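Local structure of putative diflavin flavoprotein A 3 (Synechocystis sp., 6H0C) at residues C8-D13 / G230-Y235; L51-G56 / F169-F174; S58-F63 / R88-K93; Y78-H83 / L144-T149; R153-L158 / A289-T294. The protein probably carries electrons from NADH to oxygen, reducing it to water, and is represented here by its flavodiiron core of metallo-beta-lactamase-like and flavodoxin-like domains. All coordinates share one frame; numbering follows the deposited sequence.

Interaction 1: residues C8-D13 / G230-Y235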
# COMPACT_ATOMS: atom_id res chain seq x y z
N CYS A 8 -23.33 -2.60 -7.81
CA CYS A 8 -23.91 -1.44 -8.46
C CYS A 8 -23.31 -1.23 -9.84
O CYS A 8 -22.08 -1.26 -10.01
CB CYS A 8 -23.71 -0.21 -7.58
SG CYS A 8 -24.58 1.27 -8.12
N PRO A 9 -24.17 -1.04 -10.86
CA PRO A 9 -23.66 -0.63 -12.18
C PRO A 9 -23.17 0.81 -12.11
O PRO A 9 -23.87 1.64 -11.55
CB PRO A 9 -24.89 -0.77 -13.09
CG PRO A 9 -26.05 -0.63 -12.16
CD PRO A 9 -25.63 -1.22 -10.85
N ILE A 10 -22.00 1.10 -12.66
CA ILE A 10 -21.42 2.43 -12.45
C ILE A 10 -21.10 3.16 -13.75
O ILE A 10 -20.87 4.36 -13.75
CB ILE A 10 -20.13 2.36 -11.59
CG1 ILE A 10 -19.06 1.50 -12.27
CG2 ILE A 10 -20.44 1.82 -10.19
CD1 ILE A 10 -17.72 1.57 -11.56
N ALA A 11 -21.10 2.43 -14.86
CA ALA A 11 -20.85 3.01 -16.17
C ALA A 11 -21.15 1.93 -17.20
O ALA A 11 -21.46 0.80 -16.82
CB ALA A 11 -19.41 3.51 -16.29
N VAL A 12 -21.09 2.26 -18.49
CA VAL A 12 -21.43 1.26 -19.51
C VAL A 12 -20.55 0.03 -19.36
O VAL A 12 -19.32 0.13 -19.25
CB VAL A 12 -21.31 1.81 -20.96
CG1 VAL A 12 -22.39 2.83 -21.22
CG2 VAL A 12 -19.94 2.40 -21.20
N ASP A 13 -21.20 -1.14 -19.34
CA ASP A 13 -20.51 -2.42 -19.23
C ASP A 13 -19.75 -2.60 -17.92
O ASP A 13 -19.01 -3.56 -17.75
CB ASP A 13 -19.55 -2.60 -20.41
CG ASP A 13 -20.24 -2.41 -21.76
OD1 ASP A 13 -21.30 -3.03 -21.98
OD2 ASP A 13 -19.72 -1.62 -22.58
N GLY A 230 -13.61 2.40 -0.18
CA GLY A 230 -14.55 3.48 0.05
C GLY A 230 -15.43 3.76 -1.16
O GLY A 230 -15.49 2.95 -2.08
N PRO A 231 -16.10 4.91 -1.16
CA PRO A 231 -16.95 5.26 -2.30
C PRO A 231 -16.13 5.54 -3.54
O PRO A 231 -14.94 5.86 -3.44
CB PRO A 231 -17.65 6.54 -1.83
CG PRO A 231 -16.68 7.16 -0.89
CD PRO A 231 -16.05 5.99 -0.16
N LEU A 232 -16.75 5.40 -4.71
CA LEU A 232 -16.11 5.87 -5.93
C LEU A 232 -16.00 7.39 -5.86
O LEU A 232 -16.82 8.05 -5.22
CB LEU A 232 -16.90 5.42 -7.17
CG LEU A 232 -16.64 3.95 -7.54
CD1 LEU A 232 -17.39 3.01 -6.60
CD2 LEU A 232 -16.99 3.68 -8.99
N VAL A 233 -14.96 7.93 -6.50
CA VAL A 233 -14.68 9.35 -6.41
C VAL A 233 -15.14 10.05 -7.68
O VAL A 233 -14.46 10.01 -8.71
CB VAL A 233 -13.17 9.61 -6.18
CG1 VAL A 233 -12.93 11.09 -5.87
CG2 VAL A 233 -12.64 8.72 -5.06
N ARG A 234 -16.32 10.67 -7.60
CA ARG A 234 -16.83 11.43 -8.74
C ARG A 234 -17.06 12.90 -8.37
O ARG A 234 -16.54 13.82 -9.00
CB ARG A 234 -18.13 10.81 -9.26
CG ARG A 234 -18.72 11.58 -10.44
CD ARG A 234 -19.75 10.75 -11.17
NE ARG A 234 -19.13 9.62 -11.87
CZ ARG A 234 -19.80 8.55 -12.29
NH1 ARG A 234 -21.11 8.47 -12.09
NH2 ARG A 234 -19.16 7.56 -12.91
N TYR A 235 -17.83 13.10 -7.31
CA TYR A 235 -18.19 14.44 -6.89
C TYR A 235 -17.03 15.15 -6.20
O TYR A 235 -16.93 16.37 -6.26
CB TYR A 235 -19.41 14.38 -5.98
CG TYR A 235 -20.56 13.71 -6.68
CD1 TYR A 235 -21.27 14.38 -7.67
CD2 TYR A 235 -20.93 12.41 -6.38
CE1 TYR A 235 -22.32 13.79 -8.33
CE2 TYR A 235 -21.98 11.80 -7.04
CZ TYR A 235 -22.67 12.50 -8.01
OH TYR A 235 -23.72 11.91 -8.67
O HOH W 1 -20.42 6.58 -15.26
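The methyl ends of I10 and L232 meet at the border of the metallo-beta-lactamase-like alpha/beta sandwich, where the edge strand 4-11 of one sheet faces the loop that leaves strand 224-227 of the other. It is a good example of how an edge strand can meet a distant loop through one apolar pair and one bridging water. The two side chains cross at about a right angle, and the touch is made by branch ends: I10 CD1 lies 3.4 Å from L232 CD2, tighter than ordinary van der Waals contact, with I10 CG2 following at 4.1 Å from the same CD2 methyl. I10 can reach this far because its CG1 sits between the backbone N and the carbonyl carbon (chi1 61°) and the chain is then extended to CD1. Strand 4-11 carries a classic beta bulge here, in which I10 and A11 both face T14 of the neighbouring strand. R234 comes alongside with its chain bent at chi3 (-69°), presenting the edge of the guanidinium, in its plane, to the carbonyl of I10. NE of this arginine is held by T224, which helps to fix the direction of the group. Direct contact is loose, with R234 NH2 3.7 Å from I10 O, and a water fills the step: it donates to I10 O at 2.7 Å and weakly accepts from R234 NH2 at 2.8 Å.

Interaction 2: residues L51-G56 / F169-F174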
# COMPACT_ATOMS: atom_id res chain seq x y z
N LEU A 51 -12.08 -8.68 -14.66
CA LEU A 51 -12.37 -8.45 -13.26
C LEU A 51 -11.17 -7.80 -12.59
O LEU A 51 -10.07 -8.36 -12.62
CB LEU A 51 -12.72 -9.76 -12.55
CG LEU A 51 -12.94 -9.64 -11.03
CD1 LEU A 51 -14.17 -8.80 -10.74
CD2 LEU A 51 -13.06 -11.01 -10.40
N PHE A 52 -11.37 -6.61 -12.00
CA PHE A 52 -10.33 -5.93 -11.23
C PHE A 52 -10.34 -6.32 -9.75
O PHE A 52 -11.37 -6.19 -9.09
CB PHE A 52 -10.49 -4.41 -11.30
CG PHE A 52 -10.27 -3.80 -12.66
CD1 PHE A 52 -9.10 -3.09 -12.93
CD2 PHE A 52 -11.25 -3.88 -13.66
CE1 PHE A 52 -8.90 -2.49 -14.17
CE2 PHE A 52 -11.06 -3.28 -14.90
CZ PHE A 52 -9.89 -2.58 -15.16
N ASP A 53 -9.19 -6.78 -9.25
CA ASP A 53 -8.95 -6.81 -7.81
C ASP A 53 -9.97 -7.54 -6.94
O ASP A 53 -10.67 -6.90 -6.14
CB ASP A 53 -8.84 -5.38 -7.29
CG ASP A 53 -7.71 -4.62 -7.94
OD1 ASP A 53 -6.58 -5.16 -7.95
OD2 ASP A 53 -7.96 -3.50 -8.45
N PRO A 54 -10.05 -8.87 -7.07
CA PRO A 54 -10.80 -9.62 -6.06
C PRO A 54 -10.32 -9.20 -4.68
O PRO A 54 -9.14 -8.87 -4.52
CB PRO A 54 -10.45 -11.08 -6.34
CG PRO A 54 -10.01 -11.09 -7.77
CD PRO A 54 -9.40 -9.75 -8.06
N PRO A 55 -11.21 -9.20 -3.69
CA PRO A 55 -10.88 -8.80 -2.32
C PRO A 55 -10.01 -9.85 -1.59
O PRO A 55 -9.85 -10.96 -2.09
CB PRO A 55 -12.25 -8.66 -1.65
CG PRO A 55 -13.10 -9.68 -2.38
CD PRO A 55 -12.59 -9.70 -3.82
N GLY A 56 -9.49 -9.50 -0.42
CA GLY A 56 -8.65 -10.40 0.35
C GLY A 56 -9.36 -11.47 1.17
O GLY A 56 -10.57 -11.68 1.03
N PHE A 169 -8.97 3.55 -12.74
CA PHE A 169 -8.93 2.60 -11.64
C PHE A 169 -7.64 2.84 -10.88
O PHE A 169 -6.55 2.58 -11.39
CB PHE A 169 -9.03 1.16 -12.17
CG PHE A 169 -10.32 0.89 -12.88
CD1 PHE A 169 -11.44 0.46 -12.17
CD2 PHE A 169 -10.44 1.11 -14.24
CE1 PHE A 169 -12.65 0.23 -12.82
CE2 PHE A 169 -11.65 0.88 -14.90
CZ PHE A 169 -12.75 0.44 -14.19
N THR A 170 -7.76 3.37 -9.66
CA THR A 170 -6.62 3.95 -8.95
C THR A 170 -6.07 3.09 -7.81
O THR A 170 -5.12 3.50 -7.15
CB THR A 170 -6.97 5.33 -8.35
OG1 THR A 170 -8.07 5.19 -7.44
CG2 THR A 170 -7.36 6.32 -9.46
N ASP A 171 -6.66 1.92 -7.59
CA ASP A 171 -6.15 0.99 -6.58
C ASP A 171 -6.01 1.75 -5.24
O ASP A 171 -6.99 2.34 -4.76
CB ASP A 171 -4.81 0.37 -7.05
CG ASP A 171 -4.34 -0.80 -6.17
OD1 ASP A 171 -4.98 -1.88 -6.18
OD2 ASP A 171 -3.31 -0.65 -5.48
N LYS A 172 -4.82 1.76 -4.66
CA LYS A 172 -4.65 2.34 -3.34
C LYS A 172 -4.67 3.86 -3.33
O LYS A 172 -4.78 4.47 -2.27
CB LYS A 172 -3.36 1.82 -2.70
CG LYS A 172 -3.42 0.35 -2.33
CD LYS A 172 -4.20 0.13 -1.03
CE LYS A 172 -4.39 -1.36 -0.75
NZ LYS A 172 -4.93 -1.63 0.63
N LEU A 173 -4.59 4.49 -4.49
CA LEU A 173 -4.65 5.96 -4.53
C LEU A 173 -6.08 6.51 -4.45
O LEU A 173 -6.99 5.96 -5.07
CB LEU A 173 -3.97 6.50 -5.79
CG LEU A 173 -2.47 6.26 -5.92
CD1 LEU A 173 -1.97 6.64 -7.32
CD2 LEU A 173 -1.74 7.05 -4.84
N PHE A 174 -6.26 7.58 -3.68
CA PHE A 174 -7.49 8.37 -3.67
C PHE A 174 -8.65 7.73 -2.90
O PHE A 174 -9.80 8.14 -3.04
CB PHE A 174 -7.96 8.67 -5.10
CG PHE A 174 -7.05 9.61 -5.84
CD1 PHE A 174 -6.78 10.87 -5.33
CD2 PHE A 174 -6.48 9.24 -7.04
CE1 PHE A 174 -5.95 11.75 -6.00
CE2 PHE A 174 -5.65 10.12 -7.72
CZ PHE A 174 -5.38 11.38 -7.20
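Aromatic stacking does most of the work between F52 and F169, which come from the two facing sheets and illustrate how a sandwich closes over its own interior. The rings lie face to face, with centroids 4.1 Å apart and planes inclined by 15°. They are offset, so that F52 CZ sits over the rim of the other ring, 3.8 Å from F169 CD2. Y42 adds an edge-to-face contact to F169. The polar part of the contact is a pair of acids brought near each other: D53 OD1 and D171 OD1 are 4.1 Å apart, their carboxylate planes turned by 47°. What would otherwise be mutual repulsion is probably eased by donors outside the pair, since D53 OD1 accepts from G82 N and D171 OD1 from H83 ND1. Two further bonds are internal to the type II' beta turn from T170 to L173: L173 N donates to T170 O at 2.9 Å, and T170 OG1 to L173 O at 2.7 Å. From within the turn, K172 NZ binds a citrate, probably from the crystallisation liquor. Loops that leave the strand ends to line a pocket at the rim are the hallmark of the metallo-beta-lactamase sandwich.

Interaction 3: residues S58-F63 / R88-K93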
# COMPACT_ATOMS: atom_id res chain seq x y z
N SER A 58 -10.53 -12.01 4.17
CA SER A 58 -11.73 -11.78 4.98
C SER A 58 -12.99 -11.86 4.13
O SER A 58 -14.08 -12.04 4.66
CB SER A 58 -11.69 -10.41 5.66
OG SER A 58 -10.50 -10.22 6.37
N PHE A 59 -12.83 -11.72 2.82
CA PHE A 59 -13.97 -11.52 1.93
C PHE A 59 -14.11 -12.60 0.88
O PHE A 59 -15.11 -12.64 0.15
CB PHE A 59 -13.87 -10.17 1.22
CG PHE A 59 -13.93 -8.99 2.15
CD1 PHE A 59 -15.08 -8.70 2.85
CD2 PHE A 59 -12.83 -8.16 2.30
CE1 PHE A 59 -15.15 -7.61 3.69
CE2 PHE A 59 -12.88 -7.06 3.13
CZ PHE A 59 -14.04 -6.79 3.83
N THR A 60 -13.11 -13.48 0.80
CA THR A 60 -13.03 -14.47 -0.26
C THR A 60 -14.36 -15.18 -0.56
O THR A 60 -14.83 -15.16 -1.69
CB THR A 60 -11.98 -15.54 0.07
OG1 THR A 60 -10.70 -14.92 0.27
CG2 THR A 60 -11.89 -16.57 -1.06
N ASP A 61 -14.98 -15.77 0.46
CA ASP A 61 -16.13 -16.65 0.24
C ASP A 61 -17.42 -15.93 -0.10
O ASP A 61 -18.16 -16.39 -0.97
CB ASP A 61 -16.34 -17.54 1.45
CG ASP A 61 -15.20 -18.49 1.65
OD1 ASP A 61 -14.43 -18.69 0.69
OD2 ASP A 61 -15.05 -19.04 2.76
N ASN A 62 -17.71 -14.81 0.57
CA ASN A 62 -18.87 -13.99 0.19
C ASN A 62 -18.72 -13.51 -1.23
O ASN A 62 -19.69 -13.48 -2.00
CB ASN A 62 -19.03 -12.77 1.10
CG ASN A 62 -19.72 -13.10 2.39
OD1 ASN A 62 -20.06 -14.25 2.65
ND2 ASN A 62 -19.91 -12.08 3.23
N PHE A 63 -17.50 -13.12 -1.57
CA PHE A 63 -17.25 -12.54 -2.87
C PHE A 63 -17.44 -13.56 -3.98
O PHE A 63 -18.18 -13.31 -4.93
CB PHE A 63 -15.84 -11.95 -2.95
CG PHE A 63 -15.50 -11.44 -4.32
CD1 PHE A 63 -16.00 -10.22 -4.76
CD2 PHE A 63 -14.71 -12.18 -5.17
CE1 PHE A 63 -15.70 -9.74 -6.03
CE2 PHE A 63 -14.40 -11.71 -6.44
CZ PHE A 63 -14.90 -10.49 -6.87
N ARG A 88 -4.39 -11.11 -0.79
CA ARG A 88 -5.12 -11.12 -2.05
C ARG A 88 -4.89 -12.43 -2.82
O ARG A 88 -5.79 -12.94 -3.50
CB ARG A 88 -4.71 -9.92 -2.92
CG ARG A 88 -5.02 -8.55 -2.32
CD ARG A 88 -6.49 -8.18 -2.44
NE ARG A 88 -6.78 -6.91 -1.78
CZ ARG A 88 -7.68 -6.03 -2.21
NH1 ARG A 88 -8.38 -6.28 -3.31
NH2 ARG A 88 -7.87 -4.90 -1.55
N ALA A 89 -3.67 -12.95 -2.75
CA ALA A 89 -3.33 -14.16 -3.50
C ALA A 89 -4.18 -15.34 -3.05
O ALA A 89 -4.48 -16.24 -3.84
CB ALA A 89 -1.85 -14.48 -3.34
N HIS A 90 -4.59 -15.31 -1.78
CA HIS A 90 -5.44 -16.36 -1.23
C HIS A 90 -6.77 -16.47 -2.00
O HIS A 90 -7.17 -17.56 -2.41
CB HIS A 90 -5.71 -16.08 0.24
CG HIS A 90 -6.58 -17.10 0.90
ND1 HIS A 90 -7.95 -16.95 1.00
CD2 HIS A 90 -6.29 -18.28 1.48
CE1 HIS A 90 -8.46 -17.99 1.63
NE2 HIS A 90 -7.47 -18.82 1.92
N THR A 91 -7.43 -15.33 -2.20
CA THR A 91 -8.66 -15.27 -2.99
C THR A 91 -8.41 -15.68 -4.43
O THR A 91 -9.24 -16.36 -5.05
CB THR A 91 -9.26 -13.86 -2.98
OG1 THR A 91 -9.47 -13.44 -1.63
CG2 THR A 91 -10.59 -13.85 -3.74
N LEU A 92 -7.28 -15.24 -4.97
CA LEU A 92 -6.92 -15.57 -6.35
C LEU A 92 -6.86 -17.07 -6.58
O LEU A 92 -7.31 -17.54 -7.62
CB LEU A 92 -5.59 -14.95 -6.73
CG LEU A 92 -5.65 -13.49 -7.15
CD1 LEU A 92 -4.25 -13.00 -7.45
CD2 LEU A 92 -6.58 -13.33 -8.35
N LYS A 93 -6.28 -17.81 -5.63
CA LYS A 93 -6.17 -19.27 -5.77
C LYS A 93 -7.53 -19.91 -6.03
O LYS A 93 -7.67 -20.77 -6.90
CB LYS A 93 -5.55 -19.90 -4.51
CG LYS A 93 -4.06 -19.66 -4.31
CD LYS A 93 -3.60 -20.25 -2.97
CE LYS A 93 -2.48 -19.42 -2.32
NZ LYS A 93 -2.18 -19.84 -0.92
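Two threonine hydroxyls, T60 OG1 and T91 OG1, meet at 2.7 Å where helix 60-70 starts beside helix 86-98, a small lesson in how buried hydroxyls share their donors and acceptors. T91 OG1 is also hydrogen-bonded to the carbonyl of P55, which can only accept, so the proton of T91 is engaged there and its oxygen can receive from T60. The short approach is therefore probably a hydrogen bond from T60, although the destination of that single proton is not settled: G56 O and E57 O, both weak, are rivals for it. H90 ND1 at 3.5 Å from T60 OG1 is a weak partner that could donate or accept. T60 OG1 approaches H90 at the edge of the ring, in its plane, and the two side chains cross at about a right angle. In T60 and T91 alike, OG1 is anti to the carbonyl carbon (chi1 -58° and -55°), and the side chains slide past each other in opposite directions. Their methyl groups also touch, T60 CG2 and T91 CG2 lying 4.0 Å apart. The chemistry implies a polar junction, which ties the first turn of one helix to the flank of the next and, through P55, to the loop after strand 49-52.

Interaction 4: residues Y78-H83 / L144-T149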
# COMPACT_ATOMS: atom_id res chain seq x y z
N TYR A 78 -10.13 -11.99 -18.15
CA TYR A 78 -9.00 -11.35 -17.48
C TYR A 78 -9.22 -11.10 -16.01
O TYR A 78 -10.33 -10.74 -15.59
CB TYR A 78 -8.65 -10.01 -18.15
CG TYR A 78 -8.27 -10.15 -19.60
CD1 TYR A 78 -7.03 -10.68 -19.96
CD2 TYR A 78 -9.13 -9.73 -20.60
CE1 TYR A 78 -6.68 -10.81 -21.29
CE2 TYR A 78 -8.78 -9.85 -21.93
CZ TYR A 78 -7.56 -10.39 -22.27
OH TYR A 78 -7.21 -10.51 -23.59
N VAL A 79 -8.16 -11.29 -15.23
CA VAL A 79 -8.14 -10.79 -13.87
C VAL A 79 -7.02 -9.75 -13.75
O VAL A 79 -5.83 -10.05 -13.89
CB VAL A 79 -7.96 -11.92 -12.83
CG1 VAL A 79 -7.93 -11.33 -11.43
CG2 VAL A 79 -9.11 -12.90 -12.95
N ILE A 80 -7.43 -8.50 -13.51
CA ILE A 80 -6.50 -7.38 -13.47
C ILE A 80 -6.19 -7.03 -12.02
O ILE A 80 -7.11 -6.82 -11.22
CB ILE A 80 -7.08 -6.16 -14.22
CG1 ILE A 80 -7.42 -6.54 -15.66
CG2 ILE A 80 -6.10 -5.00 -14.21
CD1 ILE A 80 -7.98 -5.39 -16.47
N LEU A 81 -4.90 -6.98 -11.68
CA LEU A 81 -4.50 -6.72 -10.30
C LEU A 81 -3.87 -5.34 -10.17
O LEU A 81 -2.86 -5.05 -10.83
CB LEU A 81 -3.52 -7.78 -9.79
CG LEU A 81 -3.99 -9.22 -9.90
CD1 LEU A 81 -2.87 -10.18 -9.54
CD2 LEU A 81 -5.18 -9.42 -8.99
N GLY A 82 -4.46 -4.48 -9.33
CA GLY A 82 -3.91 -3.16 -9.06
C GLY A 82 -2.74 -3.22 -8.08
O GLY A 82 -1.94 -2.29 -7.98
N HIS A 83 -2.67 -4.33 -7.34
CA HIS A 83 -1.58 -4.59 -6.41
C HIS A 83 -1.68 -6.04 -5.96
O HIS A 83 -2.72 -6.68 -6.17
CB HIS A 83 -1.61 -3.65 -5.20
CG HIS A 83 -2.68 -3.98 -4.21
ND1 HIS A 83 -4.00 -3.65 -4.39
CD2 HIS A 83 -2.61 -4.62 -3.01
CE1 HIS A 83 -4.71 -4.07 -3.36
NE2 HIS A 83 -3.89 -4.66 -2.51
N LEU A 144 -8.21 -0.29 -22.60
CA LEU A 144 -7.55 0.09 -21.37
C LEU A 144 -6.10 0.50 -21.61
O LEU A 144 -5.40 -0.09 -22.44
CB LEU A 144 -7.59 -1.07 -20.37
CG LEU A 144 -8.96 -1.72 -20.16
CD1 LEU A 144 -8.86 -2.87 -19.16
CD2 LEU A 144 -10.00 -0.68 -19.71
N THR A 145 -5.66 1.53 -20.90
CA THR A 145 -4.25 1.91 -20.85
C THR A 145 -3.73 1.73 -19.42
O THR A 145 -4.41 2.09 -18.46
CB THR A 145 -4.03 3.36 -21.32
OG1 THR A 145 -4.37 3.46 -22.70
CG2 THR A 145 -2.58 3.77 -21.14
N PHE A 146 -2.53 1.16 -19.28
CA PHE A 146 -2.01 0.89 -17.95
C PHE A 146 -0.93 1.88 -17.52
O PHE A 146 -0.12 2.33 -18.33
CB PHE A 146 -1.50 -0.55 -17.89
CG PHE A 146 -2.59 -1.56 -18.13
CD1 PHE A 146 -2.81 -2.08 -19.40
CD2 PHE A 146 -3.43 -1.96 -17.10
CE1 PHE A 146 -3.83 -2.99 -19.63
CE2 PHE A 146 -4.45 -2.87 -17.32
CZ PHE A 146 -4.66 -3.39 -18.59
N ILE A 147 -0.93 2.21 -16.24
CA ILE A 147 0.04 3.13 -15.65
C ILE A 147 0.61 2.57 -14.34
O ILE A 147 -0.05 2.64 -13.30
CB ILE A 147 -0.59 4.51 -15.32
CG1 ILE A 147 -1.39 5.06 -16.51
CG2 ILE A 147 0.50 5.49 -14.87
CD1 ILE A 147 -2.87 4.79 -16.44
N PRO A 148 1.84 2.01 -14.39
CA PRO A 148 2.52 1.60 -13.16
C PRO A 148 2.70 2.78 -12.18
O PRO A 148 3.13 3.86 -12.59
CB PRO A 148 3.87 1.08 -13.66
CG PRO A 148 3.60 0.61 -15.06
CD PRO A 148 2.60 1.62 -15.60
N THR A 149 2.37 2.59 -10.92
CA THR A 149 2.52 3.66 -9.95
C THR A 149 3.13 3.11 -8.66
O THR A 149 2.49 3.10 -7.61
CB THR A 149 1.17 4.36 -9.65
OG1 THR A 149 0.20 3.38 -9.27
CG2 THR A 149 0.68 5.12 -10.88
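The hydrophobic layer between the two sheets of the metallo-beta-lactamase-like sandwich is built here from I80 on one side and L144 with F146 on the other. I80 belongs to the short strand 78-80, inside the seven-stranded sheet; its partners project from strand 143-148 of the five-stranded sheet. The worked principle is that a branched residue can meet two neighbours at once. The CD1 end of I80 reaches L144 CD1 at 3.8 Å, whereas the other branch, CG2, lies 4.1 Å from F146 CE2. The division follows from the torsions of I80: CG1 is anti to the carbonyl carbon (chi1 -57°) and runs on extended to CD1, which leaves CG2 anti to the backbone N. The phenyl ring takes the methyl at its edge, near the ring plane, and not over a face. Both pairs of side chains cross obliquely, and no hydrogen bond joins the segments, so the contact between them is apolar here. F52 and I105 pack against I80 from the two neighbouring strands, while T160 lies against L144 and F146. Aliphatic and aromatic side chains interleaved between two facing sheets are typical of the core of this alpha/beta-beta/alpha fold.

Interaction 5: residues R153-L158 / A289-T294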
# COMPACT_ATOMS: atom_id res chain seq x y z
N ARG A 153 5.40 0.51 -0.29
CA ARG A 153 4.44 -0.43 0.26
C ARG A 153 3.70 -1.21 -0.83
O ARG A 153 3.25 -2.34 -0.60
CB ARG A 153 3.43 0.31 1.14
CG ARG A 153 2.56 -0.64 1.92
CD ARG A 153 1.75 0.06 2.97
NE ARG A 153 0.74 -0.85 3.49
CZ ARG A 153 -0.26 -0.48 4.28
NH1 ARG A 153 -1.14 -1.38 4.69
NH2 ARG A 153 -0.36 0.79 4.66
N TYR A 154 3.58 -0.62 -2.02
CA TYR A 154 2.92 -1.29 -3.14
C TYR A 154 3.81 -1.25 -4.37
O TYR A 154 3.55 -0.50 -5.31
CB TYR A 154 1.56 -0.65 -3.42
CG TYR A 154 0.67 -0.74 -2.22
CD1 TYR A 154 0.13 -1.96 -1.83
CD2 TYR A 154 0.42 0.38 -1.43
CE1 TYR A 154 -0.67 -2.06 -0.70
CE2 TYR A 154 -0.37 0.28 -0.29
CZ TYR A 154 -0.92 -0.94 0.06
OH TYR A 154 -1.71 -1.05 1.18
N PRO A 155 4.87 -2.06 -4.36
CA PRO A 155 5.85 -2.04 -5.45
C PRO A 155 5.23 -2.42 -6.79
O PRO A 155 5.70 -1.97 -7.84
CB PRO A 155 6.89 -3.08 -5.01
CG PRO A 155 6.72 -3.17 -3.52
CD PRO A 155 5.25 -3.01 -3.29
N GLY A 156 4.18 -3.24 -6.75
CA GLY A 156 3.57 -3.70 -7.98
C GLY A 156 2.35 -2.91 -8.37
O GLY A 156 1.58 -3.34 -9.23
N GLN A 157 2.15 -1.75 -7.76
CA GLN A 157 0.90 -1.03 -7.97
C GLN A 157 0.74 -0.59 -9.42
O GLN A 157 1.69 -0.11 -10.05
CB GLN A 157 0.80 0.19 -7.05
CG GLN A 157 -0.55 0.88 -7.12
CD GLN A 157 -0.66 1.99 -6.11
OE1 GLN A 157 -0.97 1.75 -4.94
NE2 GLN A 157 -0.37 3.21 -6.54
N LEU A 158 -0.47 -0.76 -9.93
CA LEU A 158 -0.78 -0.53 -11.33
C LEU A 158 -2.15 0.11 -11.46
O LEU A 158 -3.15 -0.46 -11.03
CB LEU A 158 -0.76 -1.86 -12.09
CG LEU A 158 -1.04 -1.78 -13.58
CD1 LEU A 158 0.13 -1.13 -14.32
CD2 LEU A 158 -1.33 -3.17 -14.13
N ALA A 289 9.86 6.25 3.30
CA ALA A 289 9.85 4.82 3.49
C ALA A 289 10.73 4.14 2.43
O ALA A 289 10.75 4.53 1.27
CB ALA A 289 8.42 4.30 3.42
N ILE A 290 11.45 3.11 2.86
CA ILE A 290 12.25 2.29 1.96
C ILE A 290 11.92 0.82 2.19
O ILE A 290 12.07 0.31 3.31
CB ILE A 290 13.75 2.51 2.19
CG1 ILE A 290 14.12 3.97 1.93
CG2 ILE A 290 14.56 1.54 1.33
CD1 ILE A 290 14.20 4.31 0.47
N ASN A 291 11.45 0.16 1.14
CA ASN A 291 11.23 -1.28 1.15
C ASN A 291 12.55 -1.94 0.74
O ASN A 291 12.94 -1.89 -0.43
CB ASN A 291 10.08 -1.65 0.21
CG ASN A 291 9.79 -3.15 0.17
OD1 ASN A 291 10.64 -3.97 0.50
ND2 ASN A 291 8.59 -3.50 -0.28
N ALA A 292 13.25 -2.52 1.71
CA ALA A 292 14.57 -3.09 1.46
C ALA A 292 14.52 -4.16 0.38
O ALA A 292 15.45 -4.32 -0.42
CB ALA A 292 15.14 -3.67 2.75
N GLU A 293 13.41 -4.89 0.34
CA GLU A 293 13.24 -5.99 -0.59
C GLU A 293 13.22 -5.53 -2.05
O GLU A 293 13.72 -6.21 -2.93
CB GLU A 293 11.94 -6.72 -0.26
CG GLU A 293 11.89 -8.14 -0.71
CD GLU A 293 10.69 -8.85 -0.14
OE1 GLU A 293 9.56 -8.39 -0.37
OE2 GLU A 293 10.88 -9.86 0.57
N THR A 294 12.63 -4.36 -2.30
CA THR A 294 12.38 -3.94 -3.67
C THR A 294 13.16 -2.69 -4.04
O THR A 294 13.24 -2.32 -5.21
CB THR A 294 10.88 -3.68 -3.91
OG1 THR A 294 10.45 -2.60 -3.08
CG2 THR A 294 10.06 -4.93 -3.59
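This is a small interdomain contact, in which P155, from a loop of the metallo-beta-lactamase-like part, rests against the flavodoxin-like part: N291 at the end of the edge strand 286-291 and T294 in the turn that follows. It shows how a rigid ring can serve as a surface between two modules. P155 lies in a type I beta turn from Y154 to Q157, and its CG lies 3.8 Å from T294 CG2 and also 3.8 Å from N291 ND2. It crosses both partner side chains at about a right angle. With CG anti to the backbone N (chi1 -180°), N291 brings its amide beside the proline. ND2 bonds to the carbonyl of P152, a polar tie between the domains. OD1 is turned back on its own chain, receiving E293 N at 2.9 Å in a weak bond of Asx-turn type. Mixed packing with one amide-carbonyl bond, loop against strand end, thus joins the two domains of a flavodiiron core within one chain.

Interactions 2 and 4 form the interior of the sandwich, with centres 9 Å apart, and are tied directly: D53 OD1 lies 2.6 Å from G82 N and D171 OD1 2.7 Å from H83 ND1. Interaction 3 joins interaction 2 through T91 OG1 and P55 O, 2.5 Å apart, and packs on interaction 4 through L92 CD1 and L81 CD1. Interaction 5 extends the network toward the flavodoxin-like domain, T149 OG1 lying 2.8 Å from Q157 NE2. Around the pocket, K172, R88, H83, Y154 and R153 all bind a citrate, probably from the crystallisation liquor; in canonical relatives the diiron site probably lies here. Interaction 1 lies farthest from interaction 5 but packs on interaction 2 through V233 CG2 and F174 O.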